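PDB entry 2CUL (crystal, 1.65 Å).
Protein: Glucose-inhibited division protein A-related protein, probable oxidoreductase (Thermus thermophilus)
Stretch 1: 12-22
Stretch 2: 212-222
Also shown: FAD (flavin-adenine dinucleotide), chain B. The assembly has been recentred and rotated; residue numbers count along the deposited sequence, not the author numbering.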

ATOM      1  N   GLY A  12       0.794   4.225   0.258  1.00  7.00           N
ATOM      2  CA  GLY A  12       2.211   4.338  -0.021  1.00  8.46           C
ATOM      3  C   GLY A  12       2.460   4.477  -1.510  1.00  7.11           C
ATOM      4  O   GLY A  12       1.545   4.773  -2.279  1.00  7.02           O
ATOM      5  N   PHE A  13       3.695   4.242  -1.932  1.00  7.35           N
ATOM      6  CA  PHE A  13       4.032   4.393  -3.340  1.00  5.82           C
ATOM      7  C   PHE A  13       3.202   3.571  -4.317  1.00  7.84           C
ATOM      8  O   PHE A  13       2.836   4.073  -5.376  1.00 10.88           O
ATOM      9  N   SER A  14       2.878   2.327  -3.974  1.00  7.95           N
ATOM     10  CA  SER A  14       2.081   1.514  -4.889  1.00  5.94           C
ATOM     11  C   SER A  14       0.586   1.778  -4.733  1.00  6.84           C
ATOM     12  O   SER A  14      -0.125   1.933  -5.720  1.00  7.35           O
ATOM     13  N   GLY A  15       0.117   1.837  -3.490  1.00  6.01           N
ATOM     14  CA  GLY A  15      -1.295   2.069  -3.234  1.00  7.48           C
ATOM     15  C   GLY A  15      -1.800   3.430  -3.668  1.00  5.83           C
ATOM     16  O   GLY A  15      -2.873   3.539  -4.256  1.00  7.77           O
ATOM     17  N   ALA A  16      -1.034   4.474  -3.371  1.00  7.58           N
ATOM     18  CA  ALA A  16      -1.436   5.825  -3.757  1.00  6.84           C
ATOM     19  C   ALA A  16      -1.393   5.994  -5.276  1.00  7.43           C
ATOM     20  O   ALA A  16      -2.237   6.682  -5.853  1.00  8.34           O
ATOM     21  N   GLU A  17      -0.418   5.369  -5.930  1.00  6.61           N
ATOM     22  CA  GLU A  17      -0.325   5.477  -7.382  1.00  5.08           C
ATOM     23  C   GLU A  17      -1.552   4.804  -7.997  1.00  7.28           C
ATOM     24  O   GLU A  17      -2.132   5.313  -8.956  1.00  8.86           O
ATOM     25  N   THR A  18      -1.947   3.659  -7.446  1.00  7.60           N
ATOM     26  CA  THR A  18      -3.124   2.956  -7.951  1.00  7.39           C
ATOM     27  C   THR A  18      -4.339   3.878  -7.824  1.00  8.26           C
ATOM     28  O   THR A  18      -5.119   4.039  -8.768  1.00  9.05           O
ATOM     29  N   ALA A  19      -4.489   4.486  -6.653  1.00  8.83           N
ATOM     30  CA  ALA A  19      -5.605   5.392  -6.393  1.00  8.52           C
ATOM     31  C   ALA A  19      -5.590   6.565  -7.362  1.00 10.13           C
ATOM     32  O   ALA A  19      -6.632   6.982  -7.871  1.00 10.30           O
ATOM     33  N   PHE A  20      -4.397   7.090  -7.615  1.00 10.30           N
ATOM     34  CA  PHE A  20      -4.233   8.228  -8.508  1.00 11.73           C
ATOM     35  C   PHE A  20      -4.792   7.991  -9.907  1.00 10.11           C
ATOM     36  O   PHE A  20      -5.615   8.768 -10.386  1.00 12.57           O
ATOM     37  N   TRP A  21      -4.349   6.922 -10.564  1.00  9.92           N
ATOM     38  CA  TRP A  21      -4.817   6.637 -11.913  1.00 11.83           C
ATOM     39  C   TRP A  21      -6.278   6.221 -11.982  1.00 13.23           C
ATOM     40  O   TRP A  21      -6.964   6.527 -12.957  1.00 16.07           O
ATOM     41  N   LEU A  22      -6.762   5.531 -10.956  1.00 10.37           N
ATOM     42  CA  LEU A  22      -8.159   5.124 -10.947  1.00 11.13           C
ATOM     43  C   LEU A  22      -9.023   6.372 -10.846  1.00 11.18           C
ATOM     44  O   LEU A  22     -10.009   6.519 -11.569  1.00 12.73           O
ATOM     45  N   ASP A 212      11.893  -0.753  -6.256  1.00 10.04           N
ATOM     46  CA  ASP A 212      12.163   0.584  -5.732  1.00  7.57           C
ATOM     47  C   ASP A 212      10.950   1.488  -5.958  1.00  9.06           C
ATOM     48  O   ASP A 212       9.906   1.019  -6.409  1.00  8.29           O
ATOM     49  N   TYR A 213      11.086   2.781  -5.665  1.00  8.62           N
ATOM     50  CA  TYR A 213       9.959   3.702  -5.816  1.00  8.68           C
ATOM     51  C   TYR A 213       9.305   3.648  -7.190  1.00  6.44           C
ATOM     52  O   TYR A 213       8.089   3.526  -7.295  1.00  7.97           O
ATOM     53  N   ALA A 214      10.108   3.749  -8.245  1.00  8.88           N
ATOM     54  CA  ALA A 214       9.569   3.726  -9.601  1.00  8.26           C
ATOM     55  C   ALA A 214       8.834   2.428  -9.909  1.00  8.50           C
ATOM     56  O   ALA A 214       7.807   2.438 -10.583  1.00  8.54           O
ATOM     57  N   ARG A 215       9.363   1.313  -9.414  1.00  7.88           N
ATOM     58  CA  ARG A 215       8.747   0.009  -9.633  1.00  7.90           C
ATOM     59  C   ARG A 215       7.398  -0.035  -8.921  1.00  8.60           C
ATOM     60  O   ARG A 215       6.413  -0.541  -9.460  1.00  8.71           O
ATOM     61  N   MET A 216       7.360   0.494  -7.700  1.00  7.33           N
ATOM     62  CA  MET A 216       6.121   0.529  -6.926  1.00  5.92           C
ATOM     63  C   MET A 216       5.088   1.339  -7.695  1.00  7.97           C
ATOM     64  O   MET A 216       3.928   0.942  -7.811  1.00  8.36           O
ATOM     65  N   SER A 217       5.523   2.478  -8.222  1.00  8.41           N
ATOM     66  CA  SER A 217       4.651   3.357  -8.992  1.00  5.94           C
ATOM     67  C   SER A 217       4.162   2.678 -10.272  1.00  9.64           C
ATOM     68  O   SER A 217       2.975   2.732 -10.590  1.00  9.98           O
ATOM     69  N   GLU A 218       5.075   2.046 -11.007  1.00  8.14           N
ATOM     70  CA  GLU A 218       4.702   1.360 -12.241  1.00  8.25           C
ATOM     71  C   GLU A 218       3.708   0.244 -11.943  1.00  9.39           C
ATOM     72  O   GLU A 218       2.758   0.027 -12.697  1.00 10.36           O
ATOM     73  N   GLU A 219       3.920  -0.461 -10.838  1.00  9.42           N
ATOM     74  CA  GLU A 219       3.015  -1.541 -10.472  1.00 10.35           C
ATOM     75  C   GLU A 219       1.632  -1.016 -10.112  1.00  9.92           C
ATOM     76  O   GLU A 219       0.625  -1.620 -10.473  1.00  8.55           O
ATOM     77  N   GLY A 220       1.585   0.112  -9.408  1.00  8.72           N
ATOM     78  CA  GLY A 220       0.307   0.695  -9.040  1.00  8.76           C
ATOM     79  C   GLY A 220      -0.473   1.125 -10.269  1.00  8.63           C
ATOM     80  O   GLY A 220      -1.690   0.942 -10.341  1.00 10.00           O
ATOM     81  N   LYS A 221       0.226   1.706 -11.240  1.00  9.82           N
ATOM     82  CA  LYS A 221      -0.418   2.140 -12.474  1.00  9.68           C
ATOM     83  C   LYS A 221      -0.905   0.926 -13.265  1.00 10.98           C
ATOM     84  O   LYS A 221      -1.992   0.945 -13.841  1.00  9.40           O
ATOM     85  N   ARG A 222      -0.095  -0.131 -13.286  1.00 10.09           N
ATOM     86  CA  ARG A 222      -0.451  -1.351 -14.007  1.00  7.87           C
ATOM     87  C   ARG A 222      -1.711  -1.966 -13.406  1.00  8.15           C
ATOM     88  O   ARG A 222      -2.576  -2.470 -14.126  1.00 10.11           O
TER

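Two helices, one in each stretch, run in broadly the same direction at 39°, their axes approaching to 7.3 Å. At the closest CA pair the second helix carries a glycine, while larger side chains pack toward the ends.

Gly12 makes no contact with the second stretch but touches the FAD: its CA lies 3.2 Å from FAD O5B, and an ideal CB would clash with that same oxygen. Phe13 points toward the second stretch in the m rotamer. Its ring forms an offset stack with Tyr213, also m, with centroids 4.4 Å apart and planes at 27°, while Phe13 CB packs 3.7 Å from Met216 CB. The cofactor also binds the backbone of both aromatic residues: Phe13 N donates to FAD O2A at 3.2 Å, and Tyr213 N donates to FAD O2 at 2.9 Å, an oxygen that also sits over one face of the tyrosine ring. Met216 (m, m) starts toward the first helix, but its end leads away, and its CG comes within 3.4 Å of FAD O5'.

Ser14 is sideways and p. Ser14 N and Ser14 OG both donate to FAD O1P, each at 2.8 Å; Ser14 CA and Ser14 O face the second helix, with Ser14 CA 3.5 Å from Met216 O in a CA-H...O contact and Ser14 O receiving a similar one from Gly220 CA at 3.6 Å. Gly15 and Ala16 make no contact with the second stretch.

Glu17 points toward the partner with chi1 t and chi2 p. This carboxylate is buried, yet well supplied with donors: Ser217 OG (chi1 t) donates to Glu17 OE1 at 2.7 Å, and Trp21 NE1 makes a weak bond to Glu17 OE2 at 2.9 Å.

Thr18 marks the tightest backbone approach, its CA 4.3 Å from Gly220 CA. A CB on Gly220 would point toward the first helix and clash with Ser14 O and Glu17 CB. Thr18 CA also makes a CA-H...O contact to Gly220 O at 3.4 Å. Thr18 OG1, in the m rotamer, lies 2.8 Å from Ser14 O and 3.2 Å from Gly220 O, two acceptors within reach of one proton.

Ala19 points away, and Phe20 does not reach across. Trp21, m and toward, closes the contact against an all-t Lys221: Lys221 CE sits over one face, 3.6 Å from the centroid of the six-membered ring, and Lys221 NZ adds an off-centre cation-pi interaction at 4.0 Å from that centroid. The rule is compact: glycine at the crossing, aromatic packing beyond it, and a buried acid matched to its donors.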

ATOM      1  CB  PHE A  13       5.528   4.142  -3.541  1.00  7.20           C
ATOM      2  CG  PHE A  13       6.386   5.249  -2.997  1.00  7.76           C
ATOM      3  CD1 PHE A  13       6.759   6.321  -3.807  1.00 10.10           C
ATOM      4  CD2 PHE A  13       6.759   5.261  -1.655  1.00  8.87           C
ATOM      5  CE1 PHE A  13       7.489   7.390  -3.287  1.00 10.82           C
ATOM      6  CE2 PHE A  13       7.489   6.327  -1.124  1.00  8.63           C
ATOM      7  CZ  PHE A  13       7.854   7.392  -1.941  1.00  9.94           C
ATOM      8  CB  SER A  14       2.369   0.017  -4.687  1.00  5.49           C
ATOM      9  OG  SER A  14       2.022  -0.420  -3.382  1.00  8.44           O
ATOM     10  CB  ALA A  16      -0.532   6.852  -3.085  1.00  7.77           C
ATOM     11  CB  GLU A  17       0.950   4.811  -7.907  1.00  7.12           C
ATOM     12  CG  GLU A  17       1.272   5.187  -9.344  1.00  9.69           C
ATOM     13  CD  GLU A  17       1.720   6.633  -9.476  1.00 12.05           C
ATOM     14  OE1 GLU A  17       2.778   6.981  -8.910  1.00  9.95           O
ATOM     15  OE2 GLU A  17       1.017   7.420 -10.145  1.00 13.62           O
ATOM     16  CB  THR A  18      -3.410   1.660  -7.148  1.00  6.47           C
ATOM     17  OG1 THR A  18      -2.261   0.807  -7.184  1.00  8.76           O
ATOM     18  CG2 THR A  18      -4.598   0.916  -7.738  1.00  6.40           C
ATOM     19  CB  ALA A  19      -5.536   5.907  -4.960  1.00  8.54           C
ATOM     20  CB  PHE A  20      -2.753   8.604  -8.614  1.00 14.03           C
ATOM     21  CG  PHE A  20      -2.485   9.743  -9.557  1.00 17.71           C
ATOM     22  CD1 PHE A  20      -2.726  11.055  -9.169  1.00 21.96           C
ATOM     23  CD2 PHE A  20      -2.013   9.499 -10.842  1.00 17.92           C
ATOM     24  CE1 PHE A  20      -2.501  12.113 -10.051  1.00 22.06           C
ATOM     25  CE2 PHE A  20      -1.786  10.547 -11.733  1.00 23.78           C
ATOM     26  CZ  PHE A  20      -2.031  11.858 -11.334  1.00 22.08           C
ATOM     27  CB  TRP A  21      -3.932   5.575 -12.572  1.00 12.89           C
ATOM     28  CG  TRP A  21      -2.549   6.078 -12.822  1.00 19.58           C
ATOM     29  CD1 TRP A  21      -1.454   5.900 -12.024  1.00 19.10           C
ATOM     30  CD2 TRP A  21      -2.125   6.915 -13.904  1.00 19.72           C
ATOM     31  NE1 TRP A  21      -0.376   6.576 -12.542  1.00 18.78           N
ATOM     32  CE2 TRP A  21      -0.760   7.209 -13.696  1.00 19.18           C
ATOM     33  CE3 TRP A  21      -2.767   7.449 -15.030  1.00 22.92           C
ATOM     34  CZ2 TRP A  21      -0.023   8.014 -14.572  1.00 23.62           C
ATOM     35  CZ3 TRP A  21      -2.032   8.252 -15.904  1.00 26.79           C
ATOM     36  CH2 TRP A  21      -0.674   8.525 -15.667  1.00 28.31           C
ATOM     37  CB  LEU A  22      -8.453   4.200  -9.761  1.00  9.70           C
ATOM     38  CG  LEU A  22      -7.917   2.769  -9.861  1.00  8.57           C
ATOM     39  CD1 LEU A  22      -8.188   2.031  -8.561  1.00 10.58           C
ATOM     40  CD2 LEU A  22      -8.582   2.051 -11.035  1.00 10.27           C
ATOM     41  CB  ASP A 212      13.402   1.186  -6.399  1.00 10.12           C
ATOM     42  CG  ASP A 212      13.311   1.195  -7.911  1.00 13.21           C
ATOM     43  OD1 ASP A 212      12.188   1.218  -8.454  1.00 10.45           O
ATOM     44  OD2 ASP A 212      14.377   1.189  -8.553  1.00  8.72           O
ATOM     45  CB  TYR A 213      10.381   5.149  -5.531  1.00  7.17           C
ATOM     46  CG  TYR A 213      10.959   5.399  -4.154  1.00  8.23           C
ATOM     47  CD1 TYR A 213      10.360   4.875  -3.005  1.00  9.42           C
ATOM     48  CD2 TYR A 213      12.101   6.186  -3.999  1.00 10.08           C
ATOM     49  CE1 TYR A 213      10.891   5.130  -1.736  1.00  8.36           C
ATOM     50  CE2 TYR A 213      12.636   6.447  -2.746  1.00  8.08           C
ATOM     51  CZ  TYR A 213      12.034   5.918  -1.619  1.00  7.82           C
ATOM     52  OH  TYR A 213      12.600   6.161  -0.391  1.00 10.66           O
ATOM     53  CB  ALA A 214      10.691   3.950 -10.616  1.00  8.24           C
ATOM     54  CB  ARG A 215       9.659  -1.094  -9.094  1.00 11.46           C
ATOM     55  CG  ARG A 215       9.163  -2.503  -9.360  1.00 20.13           C
ATOM     56  CD  ARG A 215       9.429  -2.925 -10.796  1.00 28.20           C
ATOM     57  NE  ARG A 215       9.013  -4.304 -11.035  1.00 34.73           N
ATOM     58  CZ  ARG A 215       9.361  -5.016 -12.101  1.00 39.48           C
ATOM     59  NH1 ARG A 215      10.136  -4.481 -13.035  1.00 41.84           N
ATOM     60  NH2 ARG A 215       8.935  -6.264 -12.233  1.00 44.31           N
ATOM     61  CB  MET A 216       6.361   1.178  -5.562  1.00  7.31           C
ATOM     62  CG  MET A 216       7.319   0.416  -4.660  1.00  5.41           C
ATOM     63  SD  MET A 216       6.734  -1.248  -4.233  1.00  9.10           S
ATOM     64  CE  MET A 216       7.767  -2.245  -5.326  1.00  9.30           C
ATOM     65  CB  SER A 217       5.395   4.652  -9.335  1.00 10.16           C
ATOM     66  OG  SER A 217       4.617   5.474 -10.187  1.00  7.83           O
ATOM     67  CB  GLU A 218       5.945   0.786 -12.926  1.00 10.16           C
ATOM     68  CG  GLU A 218       6.962   1.851 -13.277  1.00 14.57           C
ATOM     69  CD  GLU A 218       8.282   1.277 -13.751  1.00 19.06           C
ATOM     70  OE1 GLU A 218       8.654   0.174 -13.293  1.00 15.47           O
ATOM     71  OE2 GLU A 218       8.955   1.942 -14.567  1.00 24.27           O
ATOM     72  CB  GLU A 219       3.605  -2.358  -9.323  1.00  8.02           C
ATOM     73  CG  GLU A 219       4.697  -3.305  -9.794  1.00  9.03           C
ATOM     74  CD  GLU A 219       4.146  -4.387 -10.706  1.00  9.79           C
ATOM     75  OE1 GLU A 219       3.593  -5.375 -10.185  1.00 12.09           O
ATOM     76  OE2 GLU A 219       4.248  -4.243 -11.944  1.00 12.02           O
ATOM     77  CB  LYS A 221       0.555   2.956 -13.328  1.00 11.22           C
ATOM     78  CG  LYS A 221      -0.064   3.470 -14.624  1.00 13.90           C
ATOM     79  CD  LYS A 221       0.866   4.413 -15.358  1.00 16.78           C
ATOM     80  CE  LYS A 221       0.176   5.012 -16.574  1.00 23.14           C
ATOM     81  NZ  LYS A 221       1.075   5.932 -17.323  1.00 29.80           N
ATOM     82  CB  ARG A 222       0.704  -2.357 -13.952  1.00  6.47           C
ATOM     83  CG  ARG A 222       0.530  -3.574 -14.860  1.00 11.82           C
ATOM     84  CD  ARG A 222       1.833  -4.360 -14.992  1.00 12.10           C
ATOM     85  NE  ARG A 222       2.191  -5.114 -13.790  1.00 12.88           N
ATOM     86  CZ  ARG A 222       1.648  -6.277 -13.436  1.00 15.39           C
ATOM     87  NH1 ARG A 222       0.708  -6.837 -14.189  1.00 13.57           N
ATOM     88  NH2 ARG A 222       2.058  -6.892 -12.334  1.00 11.37           N
TER
HETATM   89  PA  FAD B 301       4.750   1.801   1.483  1.00  7.35           P
HETATM   90  O1A FAD B 301       5.541   1.453   2.674  1.00  7.04           O
HETATM   91  O2A FAD B 301       5.153   2.960   0.646  1.00  9.30           O
HETATM   92  O5B FAD B 301       3.232   2.039   1.910  1.00  7.46           O
HETATM   93  C5B FAD B 301       2.557   1.083   2.729  1.00  6.88           C
HETATM   94  C4B FAD B 301       1.414   1.839   3.397  1.00  6.31           C
HETATM   95  O4B FAD B 301       0.529   0.860   3.942  1.00  6.30           O
HETATM   96  C3B FAD B 301       1.845   2.740   4.572  1.00  8.52           C
HETATM   97  O3B FAD B 301       1.312   4.042   4.464  1.00 11.66           O
HETATM   98  C2B FAD B 301       1.354   1.988   5.773  1.00  9.58           C
HETATM   99  O2B FAD B 301       1.146   2.752   6.938  1.00 10.34           O
HETATM  100  C1B FAD B 301       0.101   1.318   5.216  1.00  9.36           C
HETATM  101  N9A FAD B 301      -0.370   0.158   5.970  1.00  8.53           N
HETATM  102  C8A FAD B 301       0.325  -1.000   6.232  1.00  7.89           C
HETATM  103  N7A FAD B 301      -0.388  -1.865   6.942  1.00  8.94           N
HETATM  104  C5A FAD B 301      -1.600  -1.233   7.142  1.00  7.81           C
HETATM  105  C6A FAD B 301      -2.775  -1.634   7.821  1.00  7.36           C
HETATM  106  N6A FAD B 301      -2.911  -2.799   8.430  1.00  8.21           N
HETATM  107  N1A FAD B 301      -3.837  -0.744   7.837  1.00  8.14           N
HETATM  108  C2A FAD B 301      -3.724   0.477   7.210  1.00  8.34           C
HETATM  109  N3A FAD B 301      -2.623   0.916   6.544  1.00  6.27           N
HETATM  110  C4A FAD B 301      -1.593   0.027   6.541  1.00  7.51           C
HETATM  111  N1  FAD B 301      13.089   2.048  -2.473  1.00  8.31           N
HETATM  112  C2  FAD B 301      13.713   3.140  -3.030  1.00 10.43           C
HETATM  113  O2  FAD B 301      13.505   3.463  -4.174  1.00 11.25           O
HETATM  114  N3  FAD B 301      14.603   3.880  -2.236  1.00 10.27           N
HETATM  115  C4  FAD B 301      14.903   3.585  -0.923  1.00 12.94           C
HETATM  116  O4  FAD B 301      15.706   4.289  -0.274  1.00 14.37           O
HETATM  117  C4X FAD B 301      14.266   2.463  -0.354  1.00 11.20           C
HETATM  118  N5  FAD B 301      14.524   2.099   0.960  1.00  8.90           N
HETATM  119  C5X FAD B 301      13.903   1.000   1.523  1.00  7.34           C
HETATM  120  C6  FAD B 301      14.180   0.654   2.846  1.00  9.40           C
HETATM  121  C7  FAD B 301      13.574  -0.449   3.476  1.00 11.64           C
HETATM  122  C7M FAD B 301      13.916  -0.761   4.911  1.00 12.23           C
HETATM  123  C8  FAD B 301      12.638  -1.237   2.714  1.00 10.49           C
HETATM  124  C8M FAD B 301      11.939  -2.428   3.314  1.00 11.13           C
HETATM  125  C9  FAD B 301      12.351  -0.904   1.368  1.00 10.57           C
HETATM  126  C9A FAD B 301      12.968   0.211   0.743  1.00  9.12           C
HETATM  127  N10 FAD B 301      12.704   0.589  -0.622  1.00  7.30           N
HETATM  128  C10 FAD B 301      13.353   1.710  -1.169  1.00 10.25           C
HETATM  129  C1' FAD B 301      11.753  -0.200  -1.503  1.00  8.29           C
HETATM  130  C2' FAD B 301      10.363   0.395  -1.827  1.00  8.60           C
HETATM  131  O2' FAD B 301      10.502   1.405  -2.790  1.00  8.92           O
HETATM  132  C3' FAD B 301       9.656   0.973  -0.585  1.00  9.38           C
HETATM  133  O3' FAD B 301       9.483  -0.023   0.422  1.00  9.50           O
HETATM  134  C4' FAD B 301       8.250   1.527  -0.895  1.00  9.60           C
HETATM  135  O4' FAD B 301       7.761   2.310   0.191  1.00  8.11           O
HETATM  136  C5' FAD B 301       7.303   0.347  -1.189  1.00  8.71           C
HETATM  137  O5' FAD B 301       6.001   0.850  -1.528  1.00  7.20           O
HETATM  138  P   FAD B 301       4.663   0.215  -0.962  1.00  7.81           P
HETATM  139  O1P FAD B 301       3.589   0.995  -1.597  1.00  7.40           O
HETATM  140  O2P FAD B 301       4.636  -1.270  -1.189  1.00  8.29           O
HETATM  141  O3P FAD B 301       4.705   0.456   0.594  1.00  6.38           O